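Local coordinates for protein carbohydrate deacetylase Agd3 (Neosartorya fumigata, PDB 6NWZ) that probably removes N-acetyl groups from the exopolysaccharide galactosaminogalactan as a zinc-binding carbohydrate esterase needed for biofilm formation, at residues A174-S177 / N181-E184; V202-N205 / E210-A213. All coordinates share one frame; numbering follows the deposited sequence.

Contact 1: A174-S177 / N181-E184; sequences ATIS and NTKE. With NAG (2-acetamido-2-deoxy-beta-D-glucopyranose), chain C.
With chi1 of Ile176 at -61°, CG2 stands opposite the backbone N and reaches Thr182, while CG1, extended at chi2, carries CD1 on to Glu184. The two branches thus divide the work. Ile176 CG2 lies 3.5 Å from Thr182 O and 3.8 Å from Thr182 CB; Thr182 CG2 is likewise 3.8 Å from Ile176 CG2, the two side chains crossing at a slant. Ile176 CD1 comes down on the next stretch of backbone, 3.4 Å from Glu184 N, and also meets Glu184 CB at 3.6 Å. These are van der Waals contacts, carbon on carbon at the threonine and glutamate side chains and methyl on polar backbone atoms at Thr182 O and Glu184 N. Thr182 OG1 donates to Asn181 OD1 at 2.7 Å, tilted from the carbonyl plane. The carboxylate of Glu184 is engaged by Thr199 and Gln187, and Lys183, whose CB points away, forms salt bridges with Asp149 and Asp152. At the turn end Asn181 ND2 approaches the ring oxygen O5 of NAG to 3.3 Å. The strand axes are 8.1 Å apart at 128°, too far for backbone pairing; strand 174-176 pairs with 129-131, though Ala174 also bonds the backbone of Thr199, and 182-184 pairs with 198-206. Successive strands meeting through side chains make an arrangement like a beta arch, here within the CBM87 family region.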
loop_
_atom_site.group_PDB
_atom_site.type_symbol
_atom_site.label_atom_id
_atom_site.label_comp_id
_atom_site.label_asym_id
_atom_site.label_seq_id
_atom_site.Cartn_x
_atom_site.Cartn_y
_atom_site.Cartn_z
ATOM N N ALA A 174 29.733 -8.909 -9.416
ATOM C CA ALA A 174 30.672 -9.540 -8.503
ATOM C C ALA A 174 30.905 -10.994 -8.884
ATOM O O ALA A 174 30.191 -11.572 -9.710
ATOM C CB ALA A 174 30.172 -9.456 -7.057
ATOM N N THR A 175 31.918 -11.582 -8.246
ATOM C CA THR A 175 32.272 -12.987 -8.426
ATOM C C THR A 175 32.572 -13.603 -7.067
ATOM O O THR A 175 33.450 -13.116 -6.348
ATOM C CB THR A 175 33.482 -13.133 -9.349
ATOM O OG1 THR A 175 33.172 -12.572 -10.630
ATOM C CG2 THR A 175 33.857 -14.601 -9.508
ATOM N N ILE A 176 31.850 -14.673 -6.716
ATOM C CA ILE A 176 32.127 -15.378 -5.469
ATOM C C ILE A 176 33.510 -16.006 -5.544
ATOM O O ILE A 176 33.852 -16.683 -6.522
ATOM C CB ILE A 176 31.047 -16.434 -5.195
ATOM C CG1 ILE A 176 29.681 -15.766 -5.048
ATOM C CG2 ILE A 176 31.384 -17.244 -3.947
ATOM C CD1 ILE A 176 28.580 -16.729 -4.690
ATOM N N SER A 177 34.316 -15.785 -4.503
ATOM C CA SER A 177 35.709 -16.212 -4.522
ATOM C C SER A 177 35.961 -17.533 -3.804
ATOM O O SER A 177 36.933 -18.217 -4.134
ATOM C CB SER A 177 36.604 -15.121 -3.918
ATOM O OG SER A 177 36.089 -14.666 -2.684
ATOM N N ASN A 181 32.083 -20.861 1.660
ATOM C CA ASN A 181 31.542 -19.970 2.677
ATOM C C ASN A 181 30.578 -18.929 2.126
ATOM O O ASN A 181 30.009 -18.162 2.911
ATOM C CB ASN A 181 32.674 -19.255 3.433
ATOM C CG ASN A 181 33.558 -18.416 2.523
ATOM O OD1 ASN A 181 33.110 -17.873 1.511
ATOM N ND2 ASN A 181 34.826 -18.306 2.887
ATOM N N THR A 182 30.380 -18.874 0.809
ATOM C CA THR A 182 29.555 -17.852 0.183
ATOM C C THR A 182 28.762 -18.476 -0.955
ATOM O O THR A 182 29.342 -19.109 -1.842
ATOM C CB THR A 182 30.419 -16.699 -0.349
ATOM O OG1 THR A 182 31.179 -16.124 0.724
ATOM C CG2 THR A 182 29.553 -15.627 -0.990
ATOM N N LYS A 183 27.442 -18.295 -0.925
ATOM C CA LYS A 183 26.550 -18.735 -1.988
ATOM C C LYS A 183 25.895 -17.524 -2.642
ATOM O O LYS A 183 25.784 -16.453 -2.042
ATOM C CB LYS A 183 25.461 -19.679 -1.462
ATOM C CG LYS A 183 24.437 -18.991 -0.577
ATOM C CD LYS A 183 23.431 -19.976 -0.025
ATOM C CE LYS A 183 22.529 -20.518 -1.112
ATOM N NZ LYS A 183 21.474 -21.387 -0.527
ATOM N N GLU A 184 25.451 -17.712 -3.881
ATOM C CA GLU A 184 24.790 -16.666 -4.649
ATOM C C GLU A 184 23.277 -16.834 -4.556
ATOM O O GLU A 184 22.762 -17.943 -4.730
ATOM C CB GLU A 184 25.245 -16.708 -6.109
ATOM C CG GLU A 184 24.313 -15.990 -7.072
ATOM C CD GLU A 184 24.812 -16.012 -8.507
ATOM O OE1 GLU A 184 25.925 -15.505 -8.772
ATOM O OE2 GLU A 184 24.084 -16.537 -9.374
HETATM C C1 NAG C . 36.783 -21.546 1.918
HETATM C C2 NAG C . 38.253 -21.839 2.235
HETATM C C3 NAG C . 38.369 -23.058 3.148
HETATM C C4 NAG C . 37.493 -22.896 4.384
HETATM C C5 NAG C . 36.060 -22.587 3.965
HETATM C C6 NAG C . 35.138 -22.323 5.136
HETATM C C7 NAG C . 40.186 -21.449 0.774
HETATM C C8 NAG C . 40.839 -21.784 -0.534
HETATM N N2 NAG C . 39.016 -22.049 1.015
HETATM O O3 NAG C . 39.730 -23.224 3.530
HETATM O O4 NAG C . 37.504 -24.093 5.154
HETATM O O5 NAG C . 36.040 -21.411 3.144
HETATM O O6 NAG C . 35.501 -21.147 5.845
HETATM O O7 NAG C . 40.694 -20.668 1.573
#

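Contact 2: V202-N205 / E210-A213; sequences VINN and EQMA. With ZN (zinc ion), chain J.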
loop_
_atom_site.group_PDB
_atom_site.type_symbol
_atom_site.label_atom_id
_atom_site.label_comp_id
_atom_site.label_asym_id
_atom_site.label_seq_id
_atom_site.Cartn_x
_atom_site.Cartn_y
_atom_site.Cartn_z
ATOM N N VAL A 202 24.680 -12.192 -2.092
ATOM C CA VAL A 202 25.252 -13.415 -1.547
ATOM C C VAL A 202 24.752 -13.616 -0.122
ATOM O O VAL A 202 24.201 -12.711 0.506
ATOM C CB VAL A 202 26.796 -13.406 -1.562
ATOM C CG1 VAL A 202 27.325 -13.300 -2.979
ATOM C CG2 VAL A 202 27.341 -12.274 -0.697
ATOM N N ILE A 203 24.954 -14.834 0.375
ATOM C CA ILE A 203 24.811 -15.163 1.788
ATOM C C ILE A 203 26.123 -15.774 2.254
ATOM O O ILE A 203 26.627 -16.720 1.639
ATOM C CB ILE A 203 23.644 -16.133 2.047
ATOM C CG1 ILE A 203 22.298 -15.461 1.791
ATOM C CG2 ILE A 203 23.690 -16.637 3.472
ATOM C CD1 ILE A 203 21.124 -16.352 2.143
ATOM N N ASN A 204 26.678 -15.229 3.330
ATOM C CA ASN A 204 27.960 -15.670 3.855
ATOM C C ASN A 204 27.752 -16.517 5.101
ATOM O O ASN A 204 26.849 -16.258 5.903
ATOM C CB ASN A 204 28.855 -14.478 4.196
ATOM C CG ASN A 204 29.090 -13.568 3.013
ATOM O OD1 ASN A 204 28.741 -12.389 3.049
ATOM N ND2 ASN A 204 29.693 -14.106 1.959
ATOM N N ASN A 205 28.596 -17.530 5.257
ATOM C CA ASN A 205 28.686 -18.296 6.495
ATOM C C ASN A 205 30.165 -18.341 6.857
ATOM O O ASN A 205 30.915 -19.166 6.330
ATOM C CB ASN A 205 28.095 -19.690 6.339
ATOM C CG ASN A 205 28.005 -20.430 7.656
ATOM O OD1 ASN A 205 28.959 -20.461 8.434
ATOM N ND2 ASN A 205 26.851 -21.027 7.918
ATOM N N GLU A 210 26.519 -15.550 10.097
ATOM C CA GLU A 210 25.698 -15.542 8.893
ATOM C C GLU A 210 25.422 -14.109 8.467
ATOM O O GLU A 210 25.070 -13.263 9.296
ATOM C CB GLU A 210 24.384 -16.285 9.119
ATOM C CG GLU A 210 24.551 -17.642 9.767
ATOM C CD GLU A 210 23.267 -18.436 9.771
ATOM O OE1 GLU A 210 23.222 -19.489 9.101
ATOM O OE2 GLU A 210 22.298 -18.003 10.430
ATOM N N GLN A 211 25.570 -13.847 7.172
ATOM C CA GLN A 211 25.488 -12.496 6.641
ATOM C C GLN A 211 24.866 -12.549 5.255
ATOM O O GLN A 211 25.136 -13.475 4.487
ATOM C CB GLN A 211 26.880 -11.853 6.582
ATOM C CG GLN A 211 26.915 -10.441 6.022
ATOM C CD GLN A 211 28.315 -9.859 6.023
ATOM O OE1 GLN A 211 28.646 -9.012 6.853
ATOM N NE2 GLN A 211 29.148 -10.317 5.094
ATOM N N MET A 212 24.027 -11.563 4.947
ATOM C CA MET A 212 23.456 -11.398 3.615
ATOM C C MET A 212 23.914 -10.049 3.073
ATOM O O MET A 212 23.699 -9.015 3.716
ATOM C CB MET A 212 21.926 -11.497 3.648
ATOM C CG MET A 212 21.257 -11.175 2.315
ATOM S SD MET A 212 19.467 -11.422 2.272
ATOM C CE MET A 212 19.346 -13.205 2.293
ATOM N N ALA A 213 24.556 -10.065 1.904
ATOM C CA ALA A 213 25.185 -8.881 1.328
ATOM C C ALA A 213 24.606 -8.597 -0.049
ATOM O O ALA A 213 24.548 -9.490 -0.900
ATOM C CB ALA A 213 26.705 -9.053 1.228
HETATM ZN ZN ZN J . 22.158 -21.101 10.494
#
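Gln211 lies side by side with Asn204, and its chain runs fully extended from chi1 at 179°. Gln211 CB sits 4.1 Å from Asn204 CB, and Gln211 CG passes 4.0 Å from Asn204 OD1. Beyond CD the amide divides: Gln211 NE2 donates to Asn204 OD1 at 2.9 Å, and OE1 accepts from Gln118 NE2. The donated bond is nearly straight and lies in the amide plane of Gln211; at the Asn204 oxygen the donor makes an angle of 131° and is tilted 34° from the carbonyl plane. The two amide planes are steeply inclined to each other. Gln211 NE2 also reaches Lys126 O, while Asn204 ND2 has Thr182 and Phe127 O as partners, so both buried amides are engaged at each polar atom. In the backbone, Val202 pairs with Ala213 and Asn204 with Gln211, two bonds each. On the other face, Ile203 CD1 packs against Met212 CE at 3.6 Å, beside Trp236 of helix 224-237. There too Glu210 OE1 binds the zinc ion at 2.4 Å, while OE2 forms a salt bridge with Arg115. The chemistry implies a hairpin held by four backbone bonds, with one buried amide-amide bond added on the Asn204/Gln211 face; zinc at Glu210, near the turn, also binds Leu684 O, consistent with a link to the C terminus.

In the fold
Contact 2 is the more deeply buried and the more polar in its bonding: adjacent strands of one hairpin share backbone bonds and bury 383 Å² between them. Contact 1 is partly exposed and buries 159 Å², its strands not paired with each other and meeting through the branches of an isoleucine beside a surface glycan. Their centres are 9 Å apart, and the elements are shared through strands 182-188 and 198-206, which are neighbours in one sheet. Asn181 O and Asn205 N, 2.8 Å apart, probably hydrogen-bond across, and Thr182 CG2 packs on Val202 CB. The sequence 181-184 is therefore flanked by contact 1 over its face and by the hairpin of contact 2 at its edge.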